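PDB 4CW4: beta-ketoacyl-[acyl-carrier-protein] synthase FabY from Pseudomonas aeruginosa, which catalyses the condensation of acetyl-CoA with malonyl-ACP, giving the acetoacetyl-ACP primer with which fatty acid synthesis begins. Local coordinates for residues G29-V34 and Q44-G49; E36-Q41 and F494-L499; V224-I229 and S367-L372; G280-A285 and F289-Q294. One frame throughout, in Å; residues are numbered along the deposited sequence. Where two conformers were deposited one is given.

Interaction 1 (G29-V34 and Q44-G49); sequences GFRRMV and QETLAG
The flat guanidinium of Arg31 has Thr46 OG1 over one face and the carboxylate of Glu45 at its edge. That edge contact is a salt bridge: Arg31 NH1 donates to Glu45 OE1 over 2.8 Å, the N-H pointing almost straight at the oxygen (178°) and the acceptor lying in the guanidinium plane. Glu45 OE1 receives it on its anti lone pair, on the side away from OE2, and the carboxylate plane is turned 54° from that of the guanidinium. A water lies in the guanidinium plane, accepting from Arg31 NH2 at 2.8 Å and donating to Glu45 OE1 at 2.7 Å, which gives the carboxylate oxygen a second grip and closes a small ring. Thr46 OG1 lies 3.1 Å from Arg31 NH1, but above the plane, where the angle is too poor for a hydrogen bond; the hydroxyl bonds to His28 ND1 instead. The Arg31 chain bends at its third torsion, folding the guanidinium over this hydroxyl. Arg31 NH1 also donates to Ala42 O and NH2 to Phe26 O, so the buried group is fixed in rotation from several sides. Farther along Thr46, the methyl CG2 approaches Arg32 N at 4.3 Å. This is a steep helix-helix crossing: helices 28-33 and 40-53, consecutive in the chain, pack with local axes 9.6 Å apart at -110°.

Interaction 2 (E36-Q41 and F494-L499); sequences ESMDPQ and FKYGIL
Met38 and Tyr496 meet with the thioether methyl laid over the phenol ring. Met38 CE stands 3.7 Å from the ring centroid of Tyr496 and 13° off its normal, a CH-pi contact almost centred on the face. The sulfur comes in behind it: Met38 SD is 4.6 Å from the same Tyr496 centroid, again above the face, which makes this a Met-aromatic pair as well. Met38 gets there by coiling, with turns of about -60° at both chi2 and chi3; the two side chains cross at about a right angle, which sets the methyl over the ring. On the opposite face of the ring Lys495 CG lies 3.6 Å above the plane, so the phenol is sandwiched between aliphatic groups. The contact ties the loop joining helices 28-33 and 40-53 to the C-terminal end of helix 482-496, in the C-terminal half of the ketosynthase fold. Gly497, the first residue past that helix and at positive phi, leads into Ile498, which also points at the loop. Ile498 reaches out with its delta methyl: CD1 lies 3.9 Å from Met38 SD and 4.1 Å from Ser37 O. The same methyl touches Ser37 CB at 4.2 Å, while the Ser37 hydroxyl bonds to Asp523. Asp39, next in the loop, sits at the N-cap of helix 40-53, where OD1 accepts from Ala42 N and, weakly, from Gln41 N at 2.9 Å.

Interaction 3 (V224-I229 and S367-L372); sequences VFSGSI and SQYVVL
Tyr369 OH is gripped by two serines: it is hydrogen-bonded to Ser226 OG at 2.8 Å, and Ser195 OG, from outside the two segments, bonds to it as well. Ser226 OG also makes a weak bond to Gly311 O, so the pair belongs to a short buried chain of polar groups. Ser226 comes at the rim of the ring, near its plane, rather than over a face: its OG is 3.4 Å from Tyr369 CE1, and Ser226 CB follows in plane, 3.8 Å from the same CE1. Swinging Ser226 OG away from its backbone N (chi1 -171°) brings the hydroxyl to the phenol. The two backbones stay well apart, with the CA atoms of Ser226 and Tyr369 separated by 8.4 Å, and the long tyrosine side chain spans the gap. Strand 307-314 lies between them in the sheet, pairing in parallel with strand 222-225 and antiparallel with strand 366-374, and its Ile309 touches the tyrosine. From helix 263-273, Thr265 packs on Ser226 and Ile268 on Tyr369, so the hydroxyl pair is enclosed between that helix and the strands.

Interaction 4 (G280-A285 and F289-Q294); sequences GSITGA and FLYNLQ
Asn292 is carried to strand 278-283 by a chi1 of -81°, which puts CG on the side away from its own carbonyl carbon, while a similar first torsion at Tyr291 brings a face of its ring against Gly284 CA. The amide works from both ends. Asn292 OD1 accepts from Ile282 N at 2.9 Å, the donor tilted a little from the carbonyl plane and the N-H angle a moderate 149°. Asn292 ND2 donates at 3.2 Å to a water, and that water donates to Ile282 O at 2.8 Å, so one side chain meets both the N-H and the C=O of Ile282, directly and through the water. ND2 also makes weak bonds to Ser226 O and Gly311 O. The segments belong to the strand-turn-helix of the thiolase-like fold that carries the nucleophile: Cys286, inferred to be catalytic, lies in the turn between them, two residues past Gly284. Strand and helix run at 133° to each other, with local axes 6.9 Å apart. In this tight fit Gly284 CA lies over one face of the Tyr291 ring, 3.7 Å from the centroid, as a CH-pi contact set toward the rim. Gly284, having no side chain, lets the ring lie this close to CA. Ile282 CG2 fills in at the near edge, 3.8 Å from Tyr291 CB. Beyond this, residues 281-283 form an antiparallel ladder with a strand of the second subunit, and Ile282 packs on Ile282 of that subunit.

In the fold
The contacts fall into two pairs. Interactions 1 and 2 have centres 10 Å apart and share helix 40-53; Arg31 CG touches Met38 CE, and Phe30 and Arg31 pack on Tyr496. Interactions 3 and 4, 9 Å apart, lie deeper, on neighbouring strands 222-225 and 278-283, in the N-terminal ketosynthase half. Between the pairs the centres are 23 to 30 Å apart and nothing touches. Along the chain, 1 and 2 interleave, 4 is nested within 3, and both lie inside the loop closed by 2. The outer pair joins the N-terminal helices to helix 482-496 of the C-terminal ketosynthase half, while the inner pair lies in the core, interaction 4 next to Cys286 and against the second subunit.

Interaction 1 (G29-V34 and Q44-G49)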
loop_
_atom_site.group_PDB
_atom_site.type_symbol
_atom_site.label_atom_id
_atom_site.label_comp_id
_atom_site.label_asym_id
_atom_site.label_seq_id
_atom_site.Cartn_x
_atom_site.Cartn_y
_atom_site.Cartn_z
ATOM N N GLY A 29 -21.557 16.704 -6.280
ATOM C CA GLY A 29 -20.434 17.360 -5.621
ATOM C C GLY A 29 -19.876 18.485 -6.476
ATOM O O GLY A 29 -19.583 19.569 -5.993
ATOM N N PHE A 30 -19.733 18.216 -7.772
ATOM C CA PHE A 30 -19.304 19.224 -8.721
ATOM C C PHE A 30 -20.234 20.414 -8.666
ATOM O O PHE A 30 -19.796 21.563 -8.599
ATOM C CB PHE A 30 -19.277 18.634 -10.134
ATOM C CG PHE A 30 -18.949 19.639 -11.200
ATOM C CD1 PHE A 30 -17.640 19.981 -11.467
ATOM C CD2 PHE A 30 -19.945 20.250 -11.926
ATOM C CE1 PHE A 30 -17.336 20.893 -12.458
ATOM C CE2 PHE A 30 -19.638 21.188 -12.895
ATOM C CZ PHE A 30 -18.336 21.521 -13.150
ATOM N N ARG A 31 -21.526 20.143 -8.669
ATOM C CA ARG A 31 -22.487 21.227 -8.649
ATOM C C ARG A 31 -22.352 22.071 -7.384
ATOM O O ARG A 31 -22.498 23.283 -7.442
ATOM C CB ARG A 31 -23.911 20.712 -8.793
ATOM C CG ARG A 31 -24.286 20.339 -10.205
ATOM C CD ARG A 31 -25.748 19.942 -10.232
ATOM N NE ARG A 31 -25.894 18.514 -10.242
ATOM C CZ ARG A 31 -27.067 17.880 -10.219
ATOM N NH1 ARG A 31 -28.198 18.538 -9.997
ATOM N NH2 ARG A 31 -27.097 16.574 -10.345
ATOM N N ARG A 32 -22.104 21.445 -6.239
ATOM C CA ARG A 32 -21.867 22.231 -5.025
ATOM C C ARG A 32 -20.665 23.160 -5.224
ATOM O O ARG A 32 -20.684 24.317 -4.778
ATOM C CB ARG A 32 -21.635 21.331 -3.809
ATOM C CG ARG A 32 -21.027 22.046 -2.584
ATOM C CD ARG A 32 -21.969 23.064 -2.009
ATOM N NE ARG A 32 -21.380 23.820 -0.905
ATOM C CZ ARG A 32 -20.799 25.015 -1.014
ATOM N NH1 ARG A 32 -20.674 25.595 -2.195
ATOM N NH2 ARG A 32 -20.317 25.619 0.068
ATOM N N MET A 33 -19.612 22.659 -5.864
ATOM C CA MET A 33 -18.433 23.480 -6.051
ATOM C C MET A 33 -18.705 24.680 -6.969
ATOM O O MET A 33 -18.158 25.750 -6.729
ATOM C CB MET A 33 -17.262 22.628 -6.537
ATOM C CG MET A 33 -16.844 21.620 -5.488
ATOM S SD MET A 33 -15.344 20.689 -5.857
ATOM C CE MET A 33 -16.018 19.277 -6.730
ATOM N N VAL A 34 -19.560 24.515 -7.978
ATOM C CA VAL A 34 -19.897 25.634 -8.875
ATOM C C VAL A 34 -21.345 26.067 -8.711
ATOM O O VAL A 34 -21.997 26.475 -9.669
ATOM C CB VAL A 34 -19.578 25.292 -10.346
ATOM C CG1 VAL A 34 -18.085 25.029 -10.507
ATOM C CG2 VAL A 34 -20.407 24.103 -10.831
ATOM N N GLN A 44 -30.999 23.845 -7.107
ATOM C CA GLN A 44 -31.979 23.544 -6.075
ATOM C C GLN A 44 -32.078 22.041 -5.846
ATOM O O GLN A 44 -32.279 21.584 -4.724
ATOM C CB GLN A 44 -33.330 24.160 -6.439
ATOM C CG GLN A 44 -33.300 25.678 -6.312
ATOM C CD GLN A 44 -34.409 26.398 -7.079
ATOM O OE1 GLN A 44 -35.289 25.789 -7.703
ATOM N NE2 GLN A 44 -34.353 27.715 -7.041
ATOM N N GLU A 45 -31.912 21.256 -6.900
ATOM C CA GLU A 45 -31.911 19.809 -6.754
ATOM C C GLU A 45 -30.730 19.351 -5.888
ATOM O O GLU A 45 -30.884 18.539 -4.976
ATOM C CB GLU A 45 -31.815 19.134 -8.121
ATOM C CG GLU A 45 -31.905 17.624 -8.026
ATOM C CD GLU A 45 -31.733 16.951 -9.364
ATOM O OE1 GLU A 45 -30.661 17.128 -10.005
ATOM O OE2 GLU A 45 -32.678 16.245 -9.773
ATOM N N THR A 46 -29.541 19.857 -6.181
ATOM C CA THR A 46 -28.364 19.498 -5.389
ATOM C C THR A 46 -28.491 19.959 -3.945
ATOM O O THR A 46 -28.160 19.206 -3.038
ATOM C CB THR A 46 -27.100 20.052 -6.033
ATOM O OG1 THR A 46 -26.879 19.376 -7.279
ATOM C CG2 THR A 46 -25.889 19.849 -5.134
ATOM N N LEU A 47 -28.958 21.183 -3.735
ATOM C CA LEU A 47 -29.203 21.686 -2.382
ATOM C C LEU A 47 -30.215 20.852 -1.608
ATOM O O LEU A 47 -30.008 20.564 -0.428
ATOM C CB LEU A 47 -29.618 23.163 -2.388
ATOM C CG LEU A 47 -28.560 24.188 -2.814
ATOM C CD1 LEU A 47 -29.140 25.614 -2.818
ATOM C CD2 LEU A 47 -27.314 24.124 -1.957
ATOM N N ALA A 48 -31.306 20.464 -2.259
ATOM C CA ALA A 48 -32.262 19.587 -1.613
ATOM C C ALA A 48 -31.613 18.269 -1.197
ATOM O O ALA A 48 -31.815 17.779 -0.084
ATOM C CB ALA A 48 -33.445 19.333 -2.529
ATOM N N GLY A 49 -30.814 17.687 -2.078
ATOM C CA GLY A 49 -30.108 16.455 -1.755
ATOM C C GLY A 49 -29.140 16.593 -0.587
ATOM O O GLY A 49 -29.080 15.722 0.283
HETATM O O HOH W 1 -29.297 14.962 -10.917
#

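Interaction 2 (E36-Q41 and F494-L499)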
loop_
_atom_site.group_PDB
_atom_site.type_symbol
_atom_site.label_atom_id
_atom_site.label_comp_id
_atom_site.label_asym_id
_atom_site.label_seq_id
_atom_site.Cartn_x
_atom_site.Cartn_y
_atom_site.Cartn_z
ATOM N N GLU A 36 -23.167 28.494 -7.629
ATOM C CA GLU A 36 -23.714 29.782 -8.033
ATOM C C GLU A 36 -23.773 29.934 -9.553
ATOM O O GLU A 36 -24.475 30.799 -10.081
ATOM C CB GLU A 36 -22.893 30.912 -7.407
ATOM C CG GLU A 36 -21.486 31.000 -7.949
ATOM C CD GLU A 36 -20.437 30.237 -7.122
ATOM O OE1 GLU A 36 -20.721 29.198 -6.459
ATOM O OE2 GLU A 36 -19.286 30.714 -7.149
ATOM N N SER A 37 -23.050 29.079 -10.259
ATOM C CA SER A 37 -22.992 29.137 -11.718
ATOM C C SER A 37 -24.024 28.230 -12.388
ATOM O O SER A 37 -24.204 28.295 -13.598
ATOM C CB SER A 37 -21.591 28.739 -12.201
ATOM O OG SER A 37 -20.635 29.687 -11.751
ATOM N N MET A 38 -24.647 27.345 -11.612
ATOM C CA MET A 38 -25.636 26.427 -12.142
ATOM C C MET A 38 -26.946 27.152 -12.375
ATOM O O MET A 38 -27.198 28.211 -11.784
ATOM C CB MET A 38 -25.873 25.279 -11.167
ATOM C CG MET A 38 -24.631 24.417 -10.885
ATOM S SD MET A 38 -23.887 23.657 -12.342
ATOM C CE MET A 38 -25.274 22.739 -12.953
ATOM N N ASP A 39 -27.799 26.584 -13.219
ATOM C CA ASP A 39 -29.156 27.099 -13.332
ATOM C C ASP A 39 -29.898 26.706 -12.068
ATOM O O ASP A 39 -29.463 25.803 -11.344
ATOM C CB ASP A 39 -29.865 26.518 -14.545
ATOM C CG ASP A 39 -30.051 25.024 -14.431
ATOM O OD1 ASP A 39 -31.064 24.579 -13.849
ATOM O OD2 ASP A 39 -29.164 24.306 -14.916
ATOM N N PRO A 40 -31.006 27.378 -11.781
ATOM C CA PRO A 40 -31.721 27.125 -10.530
ATOM C C PRO A 40 -32.250 25.713 -10.347
ATOM O O PRO A 40 -32.306 25.275 -9.199
ATOM C CB PRO A 40 -32.898 28.117 -10.602
ATOM C CG PRO A 40 -32.350 29.237 -11.390
ATOM C CD PRO A 40 -31.515 28.589 -12.457
ATOM N N GLN A 41 -32.631 24.997 -11.402
ATOM C CA GLN A 41 -33.188 23.671 -11.168
ATOM C C GLN A 41 -32.073 22.745 -10.689
ATOM O O GLN A 41 -32.255 21.974 -9.754
ATOM C CB GLN A 41 -33.863 23.094 -12.414
ATOM C CG GLN A 41 -34.623 21.815 -12.107
ATOM C CD GLN A 41 -33.749 20.567 -12.189
ATOM O OE1 GLN A 41 -32.657 20.599 -12.730
ATOM N NE2 GLN A 41 -34.244 19.462 -11.656
ATOM N N PHE A 494 -16.908 18.295 -18.180
ATOM C CA PHE A 494 -17.401 17.743 -19.434
ATOM C C PHE A 494 -18.935 17.828 -19.522
ATOM O O PHE A 494 -19.485 18.163 -20.572
ATOM C CB PHE A 494 -16.963 16.276 -19.606
ATOM C CG PHE A 494 -15.489 16.074 -19.815
ATOM C CD1 PHE A 494 -14.717 16.993 -20.493
ATOM C CD2 PHE A 494 -14.879 14.937 -19.308
ATOM C CE1 PHE A 494 -13.360 16.789 -20.663
ATOM C CE2 PHE A 494 -13.543 14.728 -19.478
ATOM C CZ PHE A 494 -12.780 15.659 -20.166
ATOM N N LYS A 495 -19.616 17.532 -18.418
ATOM C CA LYS A 495 -21.079 17.485 -18.378
ATOM C C LYS A 495 -21.703 18.850 -18.593
ATOM O O LYS A 495 -22.606 19.002 -19.420
ATOM C CB LYS A 495 -21.544 16.920 -17.028
ATOM C CG LYS A 495 -23.073 16.911 -16.782
ATOM C CD LYS A 495 -23.762 15.854 -17.600
ATOM C CE LYS A 495 -25.250 15.795 -17.320
ATOM N NZ LYS A 495 -25.918 14.800 -18.188
ATOM N N TYR A 496 -21.225 19.837 -17.846
ATOM C CA TYR A 496 -21.899 21.130 -17.779
ATOM C C TYR A 496 -21.167 22.286 -18.477
ATOM O O TYR A 496 -21.723 23.375 -18.608
ATOM C CB TYR A 496 -22.138 21.519 -16.323
ATOM C CG TYR A 496 -23.115 20.628 -15.588
ATOM C CD1 TYR A 496 -24.469 20.648 -15.904
ATOM C CD2 TYR A 496 -22.695 19.808 -14.546
ATOM C CE1 TYR A 496 -25.379 19.854 -15.223
ATOM C CE2 TYR A 496 -23.600 19.012 -13.852
ATOM C CZ TYR A 496 -24.936 19.045 -14.192
ATOM O OH TYR A 496 -25.833 18.265 -13.496
ATOM N N GLY A 497 -19.925 22.063 -18.892
ATOM C CA GLY A 497 -19.159 23.070 -19.603
ATOM C C GLY A 497 -18.661 24.209 -18.738
ATOM O O GLY A 497 -18.474 25.323 -19.227
ATOM N N ILE A 498 -18.504 23.943 -17.448
ATOM C CA ILE A 498 -18.035 24.947 -16.498
ATOM C C ILE A 498 -16.710 24.488 -15.913
ATOM O O ILE A 498 -16.600 23.352 -15.434
ATOM C CB ILE A 498 -19.030 25.144 -15.326
ATOM C CG1 ILE A 498 -20.408 25.581 -15.835
ATOM C CG2 ILE A 498 -18.488 26.148 -14.316
ATOM C CD1 ILE A 498 -21.503 25.440 -14.822
ATOM N N LEU A 499 -15.718 25.383 -15.961
ATOM C CA LEU A 499 -14.428 25.179 -15.307
ATOM C C LEU A 499 -14.426 25.871 -13.949
ATOM O O LEU A 499 -14.521 27.099 -13.885
ATOM C CB LEU A 499 -13.304 25.760 -16.148
ATOM C CG LEU A 499 -11.892 25.525 -15.623
ATOM C CD1 LEU A 499 -11.505 24.074 -15.813
ATOM C CD2 LEU A 499 -10.933 26.446 -16.332
#

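Interaction 3 (V224-I229 and S367-L372)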
loop_
_atom_site.group_PDB
_atom_site.type_symbol
_atom_site.label_atom_id
_atom_site.label_comp_id
_atom_site.label_asym_id
_atom_site.label_seq_id
_atom_site.Cartn_x
_atom_site.Cartn_y
_atom_site.Cartn_z
ATOM N N VAL A 224 -10.651 -4.894 -8.904
ATOM C CA VAL A 224 -10.846 -3.802 -7.962
ATOM C C VAL A 224 -9.490 -3.333 -7.462
ATOM O O VAL A 224 -8.691 -4.146 -6.992
ATOM C CB VAL A 224 -11.708 -4.217 -6.751
ATOM C CG1 VAL A 224 -11.878 -3.051 -5.789
ATOM C CG2 VAL A 224 -13.068 -4.739 -7.214
ATOM N N PHE A 225 -9.245 -2.028 -7.571
ATOM C CA PHE A 225 -8.043 -1.386 -7.046
ATOM C C PHE A 225 -8.404 -0.179 -6.192
ATOM O O PHE A 225 -9.008 0.763 -6.701
ATOM C CB PHE A 225 -7.123 -0.978 -8.181
ATOM C CG PHE A 225 -6.806 -2.117 -9.112
ATOM C CD1 PHE A 225 -6.068 -3.209 -8.676
ATOM C CD2 PHE A 225 -7.280 -2.120 -10.412
ATOM C CE1 PHE A 225 -5.795 -4.260 -9.542
ATOM C CE2 PHE A 225 -7.013 -3.177 -11.266
ATOM C CZ PHE A 225 -6.280 -4.242 -10.836
ATOM N N SER A 226 -8.024 -0.221 -4.909
ATOM C CA SER A 226 -8.343 0.862 -3.974
ATOM C C SER A 226 -7.271 0.940 -2.882
ATOM O O SER A 226 -6.149 0.529 -3.123
ATOM C CB SER A 226 -9.742 0.698 -3.384
ATOM O OG SER A 226 -10.084 1.858 -2.653
ATOM N N GLY A 227 -7.611 1.490 -1.718
ATOM C CA GLY A 227 -6.705 1.544 -0.579
ATOM C C GLY A 227 -6.623 2.924 0.044
ATOM O O GLY A 227 -7.386 3.828 -0.306
ATOM N N SER A 228 -5.714 3.061 1.004
ATOM C CA SER A 228 -5.412 4.341 1.665
ATOM C C SER A 228 -3.895 4.458 1.745
ATOM O O SER A 228 -3.192 3.443 1.645
ATOM C CB SER A 228 -5.990 4.372 3.082
ATOM O OG SER A 228 -5.420 3.338 3.888
ATOM N N ILE A 229 -3.368 5.670 1.905
ATOM C CA ILE A 229 -1.933 5.792 2.169
ATOM C C ILE A 229 -1.552 5.736 3.637
ATOM O O ILE A 229 -0.426 5.373 3.945
ATOM C CB ILE A 229 -1.242 7.024 1.523
ATOM C CG1 ILE A 229 -1.694 8.356 2.137
ATOM C CG2 ILE A 229 -1.429 6.995 0.012
ATOM C CD1 ILE A 229 -0.878 9.555 1.587
ATOM N N SER A 367 -13.851 9.397 -0.158
ATOM C CA SER A 367 -13.807 8.098 -0.822
ATOM C C SER A 367 -14.520 8.253 -2.141
ATOM O O SER A 367 -15.636 8.759 -2.198
ATOM C CB SER A 367 -14.449 6.978 -0.005
ATOM O OG SER A 367 -14.308 5.741 -0.695
ATOM N N GLN A 368 -13.872 7.791 -3.206
ATOM C CA GLN A 368 -14.333 7.986 -4.578
ATOM C C GLN A 368 -14.021 6.738 -5.378
ATOM O O GLN A 368 -12.952 6.169 -5.206
ATOM C CB GLN A 368 -13.582 9.150 -5.224
ATOM C CG GLN A 368 -13.711 10.497 -4.550
ATOM C CD GLN A 368 -14.980 11.215 -4.909
ATOM O OE1 GLN A 368 -16.036 10.601 -5.058
ATOM N NE2 GLN A 368 -14.892 12.529 -5.042
ATOM N N TYR A 369 -14.928 6.371 -6.277
ATOM C CA TYR A 369 -14.729 5.260 -7.204
ATOM C C TYR A 369 -15.192 5.617 -8.610
ATOM O O TYR A 369 -16.190 6.312 -8.789
ATOM C CB TYR A 369 -15.459 3.986 -6.719
ATOM C CG TYR A 369 -14.794 3.462 -5.503
ATOM C CD1 TYR A 369 -13.619 2.740 -5.610
ATOM C CD2 TYR A 369 -15.283 3.760 -4.235
ATOM C CE1 TYR A 369 -12.953 2.314 -4.490
ATOM C CE2 TYR A 369 -14.627 3.343 -3.118
ATOM C CZ TYR A 369 -13.465 2.626 -3.242
ATOM O OH TYR A 369 -12.765 2.201 -2.129
ATOM N N VAL A 370 -14.461 5.117 -9.602
ATOM C CA VAL A 370 -14.963 5.096 -10.968
ATOM C C VAL A 370 -15.107 3.643 -11.388
ATOM O O VAL A 370 -14.361 2.763 -10.923
ATOM C CB VAL A 370 -14.050 5.843 -11.980
ATOM C CG1 VAL A 370 -14.016 7.352 -11.660
ATOM C CG2 VAL A 370 -12.653 5.239 -12.038
ATOM N N VAL A 371 -16.075 3.397 -12.257
ATOM C CA VAL A 371 -16.287 2.072 -12.828
ATOM C C VAL A 371 -15.864 2.149 -14.278
ATOM O O VAL A 371 -16.406 2.946 -15.027
ATOM C CB VAL A 371 -17.751 1.631 -12.735
ATOM C CG1 VAL A 371 -17.909 0.199 -13.221
ATOM C CG2 VAL A 371 -18.274 1.779 -11.324
ATOM N N LEU A 372 -14.877 1.347 -14.657
ATOM C CA LEU A 372 -14.389 1.283 -16.025
ATOM C C LEU A 372 -14.850 -0.005 -16.679
ATOM O O LEU A 372 -14.918 -1.061 -16.036
ATOM C CB LEU A 372 -12.855 1.296 -16.065
ATOM C CG LEU A 372 -12.158 2.412 -15.291
ATOM C CD1 LEU A 372 -10.645 2.281 -15.411
ATOM C CD2 LEU A 372 -12.639 3.785 -15.798
#

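Interaction 4 (G280-A285 and F289-Q294)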
loop_
_atom_site.group_PDB
_atom_site.type_symbol
_atom_site.label_atom_id
_atom_site.label_comp_id
_atom_site.label_asym_id
_atom_site.label_seq_id
_atom_site.Cartn_x
_atom_site.Cartn_y
_atom_site.Cartn_z
ATOM N N GLY A 280 -5.893 -5.421 -5.850
ATOM C CA GLY A 280 -4.629 -4.864 -5.433
ATOM C C GLY A 280 -4.852 -3.471 -4.884
ATOM O O GLY A 280 -5.879 -2.863 -5.146
ATOM N N SER A 281 -3.880 -2.973 -4.125
ATOM C CA SER A 281 -3.929 -1.633 -3.568
ATOM C C SER A 281 -2.578 -1.004 -3.785
ATOM O O SER A 281 -1.602 -1.428 -3.175
ATOM C CB SER A 281 -4.246 -1.679 -2.070
ATOM O OG SER A 281 -5.468 -2.353 -1.792
ATOM N N ILE A 282 -2.537 0.013 -4.646
ATOM C CA ILE A 282 -1.282 0.623 -5.060
ATOM C C ILE A 282 -1.137 1.983 -4.427
ATOM O O ILE A 282 -2.044 2.784 -4.502
ATOM C CB ILE A 282 -1.187 0.728 -6.580
ATOM C CG1 ILE A 282 -1.606 -0.605 -7.198
ATOM C CG2 ILE A 282 0.226 1.114 -6.997
ATOM C CD1 ILE A 282 -1.479 -0.677 -8.686
ATOM N N THR A 283 -0.026 2.226 -3.735
ATOM C CA THR A 283 0.237 3.549 -3.177
ATOM C C THR A 283 1.402 4.279 -3.846
ATOM O O THR A 283 2.363 3.678 -4.338
ATOM C CB THR A 283 0.465 3.487 -1.655
ATOM O OG1 THR A 283 1.476 2.524 -1.348
ATOM C CG2 THR A 283 -0.793 3.090 -0.953
ATOM N N GLY A 284 1.246 5.595 -3.863
ATOM C CA GLY A 284 2.203 6.535 -4.401
ATOM C C GLY A 284 1.991 7.873 -3.716
ATOM O O GLY A 284 1.871 8.903 -4.371
ATOM N N ALA A 285 1.869 7.834 -2.396
ATOM C CA ALA A 285 1.622 9.035 -1.618
ATOM C C ALA A 285 0.404 9.800 -2.172
ATOM O O ALA A 285 -0.639 9.195 -2.439
ATOM C CB ALA A 285 2.887 9.899 -1.546
ATOM N N PHE A 289 -4.296 7.626 -6.289
ATOM C CA PHE A 289 -5.394 7.181 -7.132
ATOM C C PHE A 289 -4.948 6.967 -8.573
ATOM O O PHE A 289 -5.384 6.024 -9.207
ATOM C CB PHE A 289 -6.600 8.122 -7.065
ATOM C CG PHE A 289 -7.589 7.877 -8.161
ATOM C CD1 PHE A 289 -8.489 6.832 -8.081
ATOM C CD2 PHE A 289 -7.590 8.666 -9.291
ATOM C CE1 PHE A 289 -9.381 6.601 -9.079
ATOM C CE2 PHE A 289 -8.491 8.427 -10.308
ATOM C CZ PHE A 289 -9.383 7.391 -10.203
ATOM N N LEU A 290 -4.077 7.832 -9.080
ATOM C CA LEU A 290 -3.583 7.670 -10.432
ATOM C C LEU A 290 -2.736 6.403 -10.566
ATOM O O LEU A 290 -2.718 5.801 -11.624
ATOM C CB LEU A 290 -2.817 8.918 -10.899
ATOM C CG LEU A 290 -3.659 10.182 -11.146
ATOM C CD1 LEU A 290 -2.784 11.319 -11.664
ATOM C CD2 LEU A 290 -4.769 9.894 -12.134
ATOM N N TYR A 291 -2.030 6.001 -9.509
ATOM C CA TYR A 291 -1.322 4.733 -9.544
ATOM C C TYR A 291 -2.284 3.540 -9.675
ATOM O O TYR A 291 -2.053 2.618 -10.469
ATOM C CB TYR A 291 -0.446 4.573 -8.296
ATOM C CG TYR A 291 0.814 5.423 -8.220
ATOM C CD1 TYR A 291 0.839 6.744 -8.601
ATOM C CD2 TYR A 291 1.982 4.889 -7.723
ATOM C CE1 TYR A 291 1.998 7.503 -8.513
ATOM C CE2 TYR A 291 3.135 5.639 -7.622
ATOM C CZ TYR A 291 3.136 6.947 -8.024
ATOM O OH TYR A 291 4.276 7.717 -7.940
ATOM N N ASN A 292 -3.384 3.573 -8.931
ATOM C CA ASN A 292 -4.418 2.558 -9.082
ATOM C C ASN A 292 -5.023 2.634 -10.494
ATOM O O ASN A 292 -5.328 1.617 -11.116
ATOM C CB ASN A 292 -5.525 2.748 -8.030
ATOM C CG ASN A 292 -5.167 2.175 -6.675
ATOM O OD1 ASN A 292 -4.402 1.214 -6.561
ATOM N ND2 ASN A 292 -5.759 2.749 -5.640
ATOM N N LEU A 293 -5.200 3.843 -11.005
ATOM C CA LEU A 293 -5.825 4.027 -12.317
ATOM C C LEU A 293 -4.900 3.497 -13.424
ATOM O O LEU A 293 -5.376 2.922 -14.394
ATOM C CB LEU A 293 -6.196 5.492 -12.556
ATOM C CG LEU A 293 -7.003 5.824 -13.814
ATOM C CD1 LEU A 293 -8.332 5.119 -13.782
ATOM C CD2 LEU A 293 -7.217 7.329 -13.944
ATOM N N GLN A 294 -3.586 3.640 -13.256
ATOM C CA GLN A 294 -2.660 3.099 -14.234
ATOM C C GLN A 294 -2.833 1.580 -14.340
ATOM O O GLN A 294 -2.868 1.000 -15.448
ATOM C CB GLN A 294 -1.214 3.440 -13.890
ATOM C CG GLN A 294 -0.249 3.071 -15.025
ATOM C CD GLN A 294 1.202 3.260 -14.646
ATOM O OE1 GLN A 294 1.721 2.534 -13.793
ATOM N NE2 GLN A 294 1.863 4.252 -15.253
HETATM O O HOH W 2 -4.266 2.589 -2.802
#